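Long-range contacts in transcriptional regulator, TetR family (Agrobacterium tumefaciens, PDB 2G7S), which probably binds operator DNA as a dimeric transcriptional regulator of the TetR family, with an all-helical C-terminal domain that is expected to sense a ligand: residues A87-W92 and I184-L189; S130-L135 and A156-F161; A163-A168 and A179-I184. All blocks are in the same frame, centred on the assembly; numbering follows the deposited sequence.

Contact 1: residues A87-W92 and I184-L189; sequences AYIGYW and ITRPML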
loop_
_atom_site.group_PDB
_atom_site.type_symbol
_atom_site.label_atom_id
_atom_site.label_comp_id
_atom_site.label_asym_id
_atom_site.label_seq_id
_atom_site.Cartn_x
_atom_site.Cartn_y
_atom_site.Cartn_z
ATOM N N ALA A 87 5.935 -11.166 17.748
ATOM C CA ALA A 87 6.700 -12.070 16.879
ATOM C C ALA A 87 6.292 -11.908 15.417
ATOM O O ALA A 87 7.125 -12.060 14.513
ATOM C CB ALA A 87 6.492 -13.552 17.307
ATOM N N TYR A 88 5.032 -11.594 15.169
ATOM C CA TYR A 88 4.576 -11.321 13.778
ATOM C C TYR A 88 5.284 -10.068 13.227
ATOM O O TYR A 88 5.761 -10.080 12.062
ATOM C CB TYR A 88 3.031 -11.197 13.833
ATOM C CG TYR A 88 2.432 -10.667 12.566
ATOM C CD1 TYR A 88 2.311 -11.433 11.438
ATOM C CD2 TYR A 88 1.975 -9.377 12.504
ATOM C CE1 TYR A 88 1.730 -10.878 10.232
ATOM C CE2 TYR A 88 1.420 -8.851 11.352
ATOM C CZ TYR A 88 1.301 -9.576 10.243
ATOM O OH TYR A 88 0.713 -9.044 9.100
ATOM N N ILE A 89 5.369 -9.007 14.025
ATOM C CA ILE A 89 6.113 -7.830 13.626
ATOM C C ILE A 89 7.565 -8.198 13.313
ATOM O O ILE A 89 8.161 -7.694 12.346
ATOM C CB ILE A 89 6.024 -6.725 14.694
ATOM C CG1 ILE A 89 4.590 -6.181 14.716
ATOM C CG2 ILE A 89 7.076 -5.572 14.479
ATOM C CD1 ILE A 89 4.389 -5.119 15.753
ATOM N N GLY A 90 8.147 -9.035 14.173
ATOM C CA GLY A 90 9.553 -9.459 13.957
ATOM C C GLY A 90 9.739 -10.258 12.685
ATOM O O GLY A 90 10.782 -10.121 11.984
ATOM N N TYR A 91 8.739 -11.066 12.352
ATOM C CA TYR A 91 8.801 -11.859 11.117
ATOM C C TYR A 91 8.906 -10.897 9.934
ATOM O O TYR A 91 9.763 -11.066 9.066
ATOM C CB TYR A 91 7.519 -12.686 11.011
ATOM C CG TYR A 91 7.240 -13.142 9.595
ATOM C CD1 TYR A 91 8.017 -14.158 8.980
ATOM C CD2 TYR A 91 6.265 -12.507 8.843
ATOM C CE1 TYR A 91 7.726 -14.532 7.651
ATOM C CE2 TYR A 91 6.002 -12.885 7.546
ATOM C CZ TYR A 91 6.712 -13.875 6.976
ATOM O OH TYR A 91 6.362 -14.165 5.603
ATOM N N TRP A 92 8.086 -9.857 9.893
ATOM C CA TRP A 92 8.144 -8.929 8.733
ATOM C C TRP A 92 9.462 -8.116 8.738
ATOM O O TRP A 92 10.029 -7.858 7.684
ATOM C CB TRP A 92 6.928 -8.005 8.698
ATOM C CG TRP A 92 5.857 -8.667 7.972
ATOM C CD1 TRP A 92 4.604 -9.059 8.459
ATOM C CD2 TRP A 92 5.882 -9.050 6.583
ATOM N NE1 TRP A 92 3.889 -9.683 7.430
ATOM C CE2 TRP A 92 4.656 -9.696 6.284
ATOM C CE3 TRP A 92 6.829 -8.886 5.566
ATOM C CZ2 TRP A 92 4.353 -10.181 5.003
ATOM C CZ3 TRP A 92 6.539 -9.404 4.298
ATOM C CH2 TRP A 92 5.307 -10.077 4.060
ATOM N N ILE A 184 7.001 2.285 12.958
ATOM C CA ILE A 184 5.594 2.589 12.735
ATOM C C ILE A 184 4.691 1.576 13.460
ATOM O O ILE A 184 3.616 2.010 13.988
ATOM C CB ILE A 184 5.289 2.595 11.225
ATOM C CG1 ILE A 184 5.945 3.831 10.608
ATOM C CG2 ILE A 184 3.788 2.546 10.918
ATOM C CD1 ILE A 184 6.014 3.761 9.098
ATOM N N THR A 185 5.052 0.287 13.448
ATOM C CA THR A 185 4.124 -0.714 13.945
ATOM C C THR A 185 4.236 -0.974 15.462
ATOM O O THR A 185 3.229 -1.342 16.096
ATOM C CB THR A 185 4.331 -2.056 13.245
ATOM O OG1 THR A 185 5.700 -2.474 13.357
ATOM C CG2 THR A 185 3.944 -1.992 11.758
ATOM N N ARG A 186 5.428 -0.771 16.018
ATOM C CA ARG A 186 5.639 -1.200 17.408
ATOM C C ARG A 186 4.914 -0.281 18.416
ATOM O O ARG A 186 4.539 -0.736 19.507
ATOM C CB ARG A 186 7.143 -1.384 17.692
ATOM C CG ARG A 186 7.610 -2.658 16.926
ATOM C CD ARG A 186 9.138 -2.785 17.051
ATOM N NE ARG A 186 9.614 -4.019 16.427
ATOM C CZ ARG A 186 9.467 -5.194 17.010
ATOM N NH1 ARG A 186 8.851 -5.294 18.224
ATOM N NH2 ARG A 186 9.926 -6.314 16.389
ATOM N N PRO A 187 4.822 1.034 18.167
ATOM C CA PRO A 187 4.129 1.851 19.204
ATOM C C PRO A 187 2.711 1.352 19.538
ATOM O O PRO A 187 2.299 1.424 20.699
ATOM C CB PRO A 187 4.188 3.277 18.643
ATOM C CG PRO A 187 5.510 3.271 17.851
ATOM C CD PRO A 187 5.498 1.883 17.165
HETATM N N MSE A 188 1.987 0.792 18.556
HETATM C CA MSE A 188 0.631 0.279 18.861
HETATM C C MSE A 188 0.731 -0.837 19.872
HETATM O O MSE A 188 -0.045 -0.897 20.846
HETATM C CB MSE A 188 -0.122 -0.213 17.615
HETATM C CG MSE A 188 -1.508 -0.812 18.035
HETATM SE SE MSE A 188 -2.640 -1.137 16.545
HETATM C CE MSE A 188 -3.929 -2.420 17.461
ATOM N N LEU A 189 1.700 -1.719 19.652
ATOM C CA LEU A 189 1.887 -2.903 20.499
ATOM C C LEU A 189 2.149 -2.460 21.914
ATOM O O LEU A 189 1.601 -3.017 22.877
ATOM C CB LEU A 189 3.068 -3.736 19.912
ATOM C CG LEU A 189 2.620 -4.969 19.102
ATOM C CD1 LEU A 189 3.906 -5.476 18.562
ATOM C CD2 LEU A 189 2.093 -6.066 19.974
#

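Contact 2: residues S130-L135 and A156-F161; sequences SLSDWL and ANAEIF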
loop_
_atom_site.group_PDB
_atom_site.type_symbol
_atom_site.label_atom_id
_atom_site.label_comp_id
_atom_site.label_asym_id
_atom_site.label_seq_id
_atom_site.Cartn_x
_atom_site.Cartn_y
_atom_site.Cartn_z
ATOM N N SER A 130 -8.620 -13.197 5.991
ATOM C CA SER A 130 -8.027 -14.224 6.849
ATOM C C SER A 130 -6.992 -13.658 7.864
ATOM O O SER A 130 -7.027 -14.007 9.032
ATOM C CB SER A 130 -7.414 -15.307 5.959
ATOM O OG SER A 130 -6.591 -16.172 6.695
ATOM N N LEU A 131 -6.068 -12.805 7.402
ATOM C CA LEU A 131 -5.155 -12.124 8.304
ATOM C C LEU A 131 -5.932 -11.295 9.319
ATOM O O LEU A 131 -5.600 -11.326 10.516
ATOM C CB LEU A 131 -4.183 -11.258 7.478
ATOM C CG LEU A 131 -3.231 -10.396 8.339
ATOM C CD1 LEU A 131 -2.353 -11.235 9.270
ATOM C CD2 LEU A 131 -2.320 -9.611 7.413
ATOM N N SER A 132 -6.969 -10.579 8.890
ATOM C CA SER A 132 -7.785 -9.821 9.844
ATOM C C SER A 132 -8.413 -10.777 10.869
ATOM O O SER A 132 -8.447 -10.474 12.082
ATOM C CB SER A 132 -8.889 -9.066 9.092
ATOM O OG SER A 132 -9.637 -8.329 10.063
ATOM N N ASP A 133 -8.897 -11.950 10.429
ATOM C CA ASP A 133 -9.489 -12.891 11.355
ATOM C C ASP A 133 -8.439 -13.340 12.384
ATOM O O ASP A 133 -8.808 -13.551 13.577
ATOM C CB ASP A 133 -10.021 -14.120 10.604
ATOM C CG ASP A 133 -11.290 -13.862 9.797
ATOM O OD1 ASP A 133 -11.883 -12.770 9.878
ATOM O OD2 ASP A 133 -11.658 -14.822 9.071
ATOM N N TRP A 134 -7.244 -13.669 11.903
ATOM C CA TRP A 134 -6.203 -14.123 12.844
ATOM C C TRP A 134 -5.874 -13.055 13.856
ATOM O O TRP A 134 -5.811 -13.326 15.074
ATOM C CB TRP A 134 -4.924 -14.559 12.072
ATOM C CG TRP A 134 -3.860 -15.082 13.009
ATOM C CD1 TRP A 134 -3.871 -16.337 13.590
ATOM C CD2 TRP A 134 -2.669 -14.426 13.492
ATOM N NE1 TRP A 134 -2.782 -16.476 14.419
ATOM C CE2 TRP A 134 -2.024 -15.326 14.370
ATOM C CE3 TRP A 134 -2.091 -13.189 13.279
ATOM C CZ2 TRP A 134 -0.804 -15.026 14.996
ATOM C CZ3 TRP A 134 -0.855 -12.899 13.926
ATOM C CH2 TRP A 134 -0.269 -13.811 14.789
ATOM N N LEU A 135 -5.601 -11.852 13.389
ATOM C CA LEU A 135 -5.259 -10.762 14.326
ATOM C C LEU A 135 -6.422 -10.525 15.311
ATOM O O LEU A 135 -6.195 -10.218 16.483
ATOM C CB LEU A 135 -4.987 -9.464 13.512
ATOM C CG LEU A 135 -3.706 -9.515 12.686
ATOM C CD1 LEU A 135 -3.741 -8.334 11.727
ATOM C CD2 LEU A 135 -2.442 -9.428 13.601
ATOM N N ALA A 156 -12.005 -4.143 15.166
ATOM C CA ALA A 156 -11.596 -2.814 14.689
ATOM C C ALA A 156 -10.108 -2.578 14.918
ATOM O O ALA A 156 -9.400 -1.992 14.064
ATOM C CB ALA A 156 -12.384 -1.705 15.424
ATOM N N ASN A 157 -9.595 -3.087 16.041
ATOM C CA ASN A 157 -8.150 -2.977 16.280
ATOM C C ASN A 157 -7.341 -3.851 15.326
ATOM O O ASN A 157 -6.220 -3.456 14.942
ATOM C CB ASN A 157 -7.839 -3.304 17.725
ATOM C CG ASN A 157 -8.117 -2.094 18.619
ATOM O OD1 ASN A 157 -7.259 -1.231 18.779
ATOM N ND2 ASN A 157 -9.348 -2.024 19.168
ATOM N N ALA A 158 -7.848 -5.024 14.993
ATOM C CA ALA A 158 -7.161 -5.867 13.993
ATOM C C ALA A 158 -7.061 -5.147 12.641
ATOM O O ALA A 158 -6.045 -5.220 11.950
ATOM C CB ALA A 158 -7.968 -7.169 13.786
ATOM N N GLU A 159 -8.155 -4.510 12.226
ATOM C CA GLU A 159 -8.146 -3.792 10.971
ATOM C C GLU A 159 -7.162 -2.635 10.994
ATOM O O GLU A 159 -6.447 -2.392 9.982
ATOM C CB GLU A 159 -9.562 -3.308 10.638
ATOM C CG GLU A 159 -10.540 -4.406 10.236
ATOM C CD GLU A 159 -10.245 -4.965 8.842
ATOM O OE1 GLU A 159 -9.891 -4.159 7.934
ATOM O OE2 GLU A 159 -10.462 -6.167 8.679
ATOM N N ILE A 160 -7.051 -1.932 12.147
ATOM C CA ILE A 160 -6.019 -0.874 12.264
ATOM C C ILE A 160 -4.637 -1.499 12.222
ATOM O O ILE A 160 -3.726 -0.969 11.542
ATOM C CB ILE A 160 -6.278 -0.072 13.546
ATOM C CG1 ILE A 160 -7.567 0.782 13.400
ATOM C CG2 ILE A 160 -5.067 0.799 13.914
ATOM C CD1 ILE A 160 -8.182 1.189 14.728
ATOM N N PHE A 161 -4.418 -2.563 12.973
ATOM C CA PHE A 161 -3.042 -3.090 12.977
ATOM C C PHE A 161 -2.654 -3.646 11.589
ATOM O O PHE A 161 -1.491 -3.514 11.154
ATOM C CB PHE A 161 -2.962 -4.157 14.063
ATOM C CG PHE A 161 -1.587 -4.730 14.233
ATOM C CD1 PHE A 161 -0.609 -3.990 14.883
ATOM C CD2 PHE A 161 -1.292 -6.024 13.790
ATOM C CE1 PHE A 161 0.691 -4.522 15.019
ATOM C CE2 PHE A 161 -0.016 -6.567 13.951
ATOM C CZ PHE A 161 0.967 -5.805 14.601
#

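Contact 3: residues A163-A168 and A179-I184; sequences ATVHGA and ATFGAI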
loop_
_atom_site.group_PDB
_atom_site.type_symbol
_atom_site.label_atom_id
_atom_site.label_comp_id
_atom_site.label_asym_id
_atom_site.label_seq_id
_atom_site.Cartn_x
_atom_site.Cartn_y
_atom_site.Cartn_z
ATOM N N ALA A 163 -3.739 -2.555 8.663
ATOM C CA ALA A 163 -3.517 -1.409 7.800
ATOM C C ALA A 163 -2.163 -0.757 8.145
ATOM O O ALA A 163 -1.441 -0.251 7.271
ATOM C CB ALA A 163 -4.641 -0.407 7.936
ATOM N N THR A 164 -1.842 -0.699 9.437
ATOM C CA THR A 164 -0.550 -0.099 9.863
ATOM C C THR A 164 0.602 -0.923 9.323
ATOM O O THR A 164 1.591 -0.342 8.843
ATOM C CB THR A 164 -0.502 -0.015 11.400
ATOM O OG1 THR A 164 -1.674 0.763 11.845
ATOM C CG2 THR A 164 0.734 0.710 11.826
ATOM N N VAL A 165 0.513 -2.251 9.377
ATOM C CA VAL A 165 1.551 -3.136 8.826
ATOM C C VAL A 165 1.701 -2.870 7.319
ATOM O O VAL A 165 2.844 -2.755 6.834
ATOM C CB VAL A 165 1.177 -4.617 9.145
ATOM C CG1 VAL A 165 1.913 -5.593 8.315
ATOM C CG2 VAL A 165 1.387 -4.914 10.668
ATOM N N HIS A 166 0.566 -2.864 6.594
ATOM C CA HIS A 166 0.689 -2.685 5.152
ATOM C C HIS A 166 1.214 -1.270 4.822
ATOM O O HIS A 166 2.032 -1.112 3.878
ATOM C CB HIS A 166 -0.653 -2.892 4.525
ATOM C CG HIS A 166 -1.094 -4.311 4.602
ATOM N ND1 HIS A 166 -2.423 -4.672 4.490
ATOM C CD2 HIS A 166 -0.394 -5.465 4.748
ATOM C CE1 HIS A 166 -2.521 -6.013 4.566
ATOM N NE2 HIS A 166 -1.298 -6.520 4.734
ATOM N N GLY A 167 0.808 -0.263 5.604
ATOM C CA GLY A 167 1.293 1.069 5.336
ATOM C C GLY A 167 2.769 1.162 5.720
ATOM O O GLY A 167 3.510 1.988 5.125
ATOM N N ALA A 168 3.206 0.445 6.763
ATOM C CA ALA A 168 4.607 0.495 7.188
ATOM C C ALA A 168 5.522 -0.194 6.159
ATOM O O ALA A 168 6.642 0.288 5.917
ATOM C CB ALA A 168 4.736 -0.182 8.553
ATOM N N ALA A 179 14.604 0.574 9.683
ATOM C CA ALA A 179 13.976 0.788 10.989
ATOM C C ALA A 179 12.571 1.303 10.838
ATOM O O ALA A 179 11.870 1.246 11.802
ATOM C CB ALA A 179 14.758 1.844 11.797
ATOM N N THR A 180 12.161 1.769 9.653
ATOM C CA THR A 180 10.811 2.321 9.493
ATOM C C THR A 180 9.710 1.359 9.904
ATOM O O THR A 180 8.716 1.772 10.521
ATOM C CB THR A 180 10.663 2.711 7.999
ATOM O OG1 THR A 180 11.504 3.851 7.815
ATOM C CG2 THR A 180 9.332 3.036 7.625
ATOM N N PHE A 181 9.836 0.089 9.513
ATOM C CA PHE A 181 8.709 -0.818 9.731
ATOM C C PHE A 181 8.407 -0.964 11.220
ATOM O O PHE A 181 7.229 -0.800 11.650
ATOM C CB PHE A 181 8.983 -2.189 9.100
ATOM C CG PHE A 181 7.819 -3.152 9.226
ATOM C CD1 PHE A 181 6.765 -3.130 8.325
ATOM C CD2 PHE A 181 7.776 -4.052 10.261
ATOM C CE1 PHE A 181 5.666 -4.016 8.480
ATOM C CE2 PHE A 181 6.708 -4.921 10.431
ATOM C CZ PHE A 181 5.646 -4.912 9.539
ATOM N N GLY A 182 9.442 -1.174 12.040
ATOM C CA GLY A 182 9.219 -1.257 13.467
ATOM C C GLY A 182 8.817 0.074 14.097
ATOM O O GLY A 182 8.006 0.147 15.027
ATOM N N ALA A 183 9.407 1.168 13.587
ATOM C CA ALA A 183 9.102 2.474 14.170
ATOM C C ALA A 183 7.635 2.832 13.995
ATOM O O ALA A 183 7.066 3.627 14.794
ATOM C CB ALA A 183 9.940 3.547 13.492
ATOM N N ILE A 184 7.001 2.285 12.958
ATOM C CA ILE A 184 5.594 2.589 12.735
ATOM C C ILE A 184 4.691 1.576 13.460
ATOM O O ILE A 184 3.616 2.010 13.988
ATOM C CB ILE A 184 5.289 2.595 11.225
ATOM C CG1 ILE A 184 5.945 3.831 10.608
ATOM C CG2 ILE A 184 3.788 2.546 10.918
ATOM C CD1 ILE A 184 6.014 3.761 9.098
#

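Contact 1: residues A87-W92 and I184-L189
Ile89 faces helix 180-192 from helix 81-98 and meets three residues of it with its two branches. CG2, anti to the backbone N (chi1 -69° for CG1), lies over one face of the Arg186 guanidinium, off-centre on the group and 3.5 Å from Arg186 CZ. The other branch, CG1 to CD1, is directed at Leu189, though the detail of that approach is doubtful because the modelled methyl groups are too close and Ile89 has a second conformer. Thr185 and Ile89 lie alongside each other with their side chains pointing opposite ways, and Thr185 OG1 is 3.6 Å from Ile89 CG2. That hydroxyl is bonded to Phe181 O, one turn earlier in its own helix. Arg186 runs extended from CG to NE, which carries its guanidinium across to helix 81-98. There Arg186 NH2 comes within 3.9 Å of Gly90 N, a plain contact of two donors, and forms a salt bridge with Glu93. A methyl group thus packs on the flat of a cation whose charge is paired with Glu93, one turn beyond Ile89 on helix 81-98. With segment axes 10.7 Å apart and almost antiparallel, the arrangement is an antiparallel helix pair within the all-helical C-terminal domain of a TetR-family regulator.

Contact 2: residues S130-L135 and A156-F161
Ser132 OG is gripped by two charged side chains: it donates a hydrogen bond to Glu159 OE2 at 2.7 Å and is also bonded to Arg155 NH1. The serine hydroxyl lies anti to its own backbone nitrogen, directed across to helix 154-173. It meets the carboxylate oxygen on the anti side, 34° out of the carboxylate plane. Glu159 starts away from helix 118-144, but its chain bends at chi2 (-72°) and brings OE2 back to the serine, while OE1 bonds His175 of the second subunit. One carboxylate therefore ties the helix pair to the dimer partner, and Arg155, which also bridges to Asp133, probably helps to offset the negative charge here.

Beside this polar edge the helices come close at Ala158, whose CB lies 3.8 Å from Leu135 CB and 3.7 Å from Ser132 O. The small methyl suits the 5.3 Å separation of Leu135 CA and Ala158 CA. Farther along, Leu135 crosses Phe161 at about a right angle: Leu135 CD2 comes within 3.6 Å of Phe161 CD2, and Leu135 CD1 meets the ring at its edge, 3.9 Å from the same carbon. Tyr88 and Ile89 of helix 81-98 also touch this ring. The segments make an angle of 123°, a steeply crossed helix pair in the core of the TetR-type C-terminal domain.

Contact 3: residues A163-A168 and A179-I184
Helical segment 163-168 and the helical part, 180-184, of segment 179-184 run roughly antiparallel, at 152°, their axes approaching to 9.2 Å. They belong to helices 154-173 and 180-192, consecutive in the chain and forming a helical hairpin in the C-terminal domain, the part of TetR-family proteins that commonly dimerises through such a pair. The backbones are nearest where Ala168 CA stands 5.0 Å from Phe181 CA. No hydrogen bond crosses between the segments, and the contact is one of packing.

Ala168 is the central residue. Its CB lies between two larger groups, 3.6 Å from Phe181 CD1 and 3.7 Å from Ile184 CG2. The same Ile184 methyl, placed anti to the backbone N (chi1 -71° for CG1), also meets Thr164 CG2 at 3.7 Å, so one branch of the isoleucine touches residues a helical turn apart. Thr164 turns only its methyl to this interface; its hydroxyl is hydrogen-bonded to Ile160 O within its own helix. In the dimer, Thr164 packs on Thr164 of the second subunit and Ile184 on Ala163 of that subunit, which places this side of the hairpin at the subunit interface.

A chi1 of -177° lays the Phe181 ring between helix 154-173 and helix 81-98, where it also touches Ile89, Glu93 and Ile96. Val165 meets the ring's edge twice: its CG1 lies in the ring plane, 4.0 Å from Phe181 CZ, and Val165 O lies near that plane, 3.5 Å from Phe181 CE1.

All three contacts lie in the helical C-terminal domain. Contacts 1 and 3 share helix 180-192 and the residue Ile184, with centres about 8 Å apart; contacts 2 and 3 share helix 154-173, with centres about 15 Å apart. Contact 1 spans the longest loop of sequence, from helix 81-98 to helix 180-192, and contacts 2 and then 3 fall within it in series. Contacts 1 and 2, about 13 Å between centres, meet where Met188 packs on Asn157 and Tyr88 on Leu131. Four helices are thus knitted into one continuous core. Each contact also reaches the second subunit, contact 3 with the most residues, so this core borders the dimer interface.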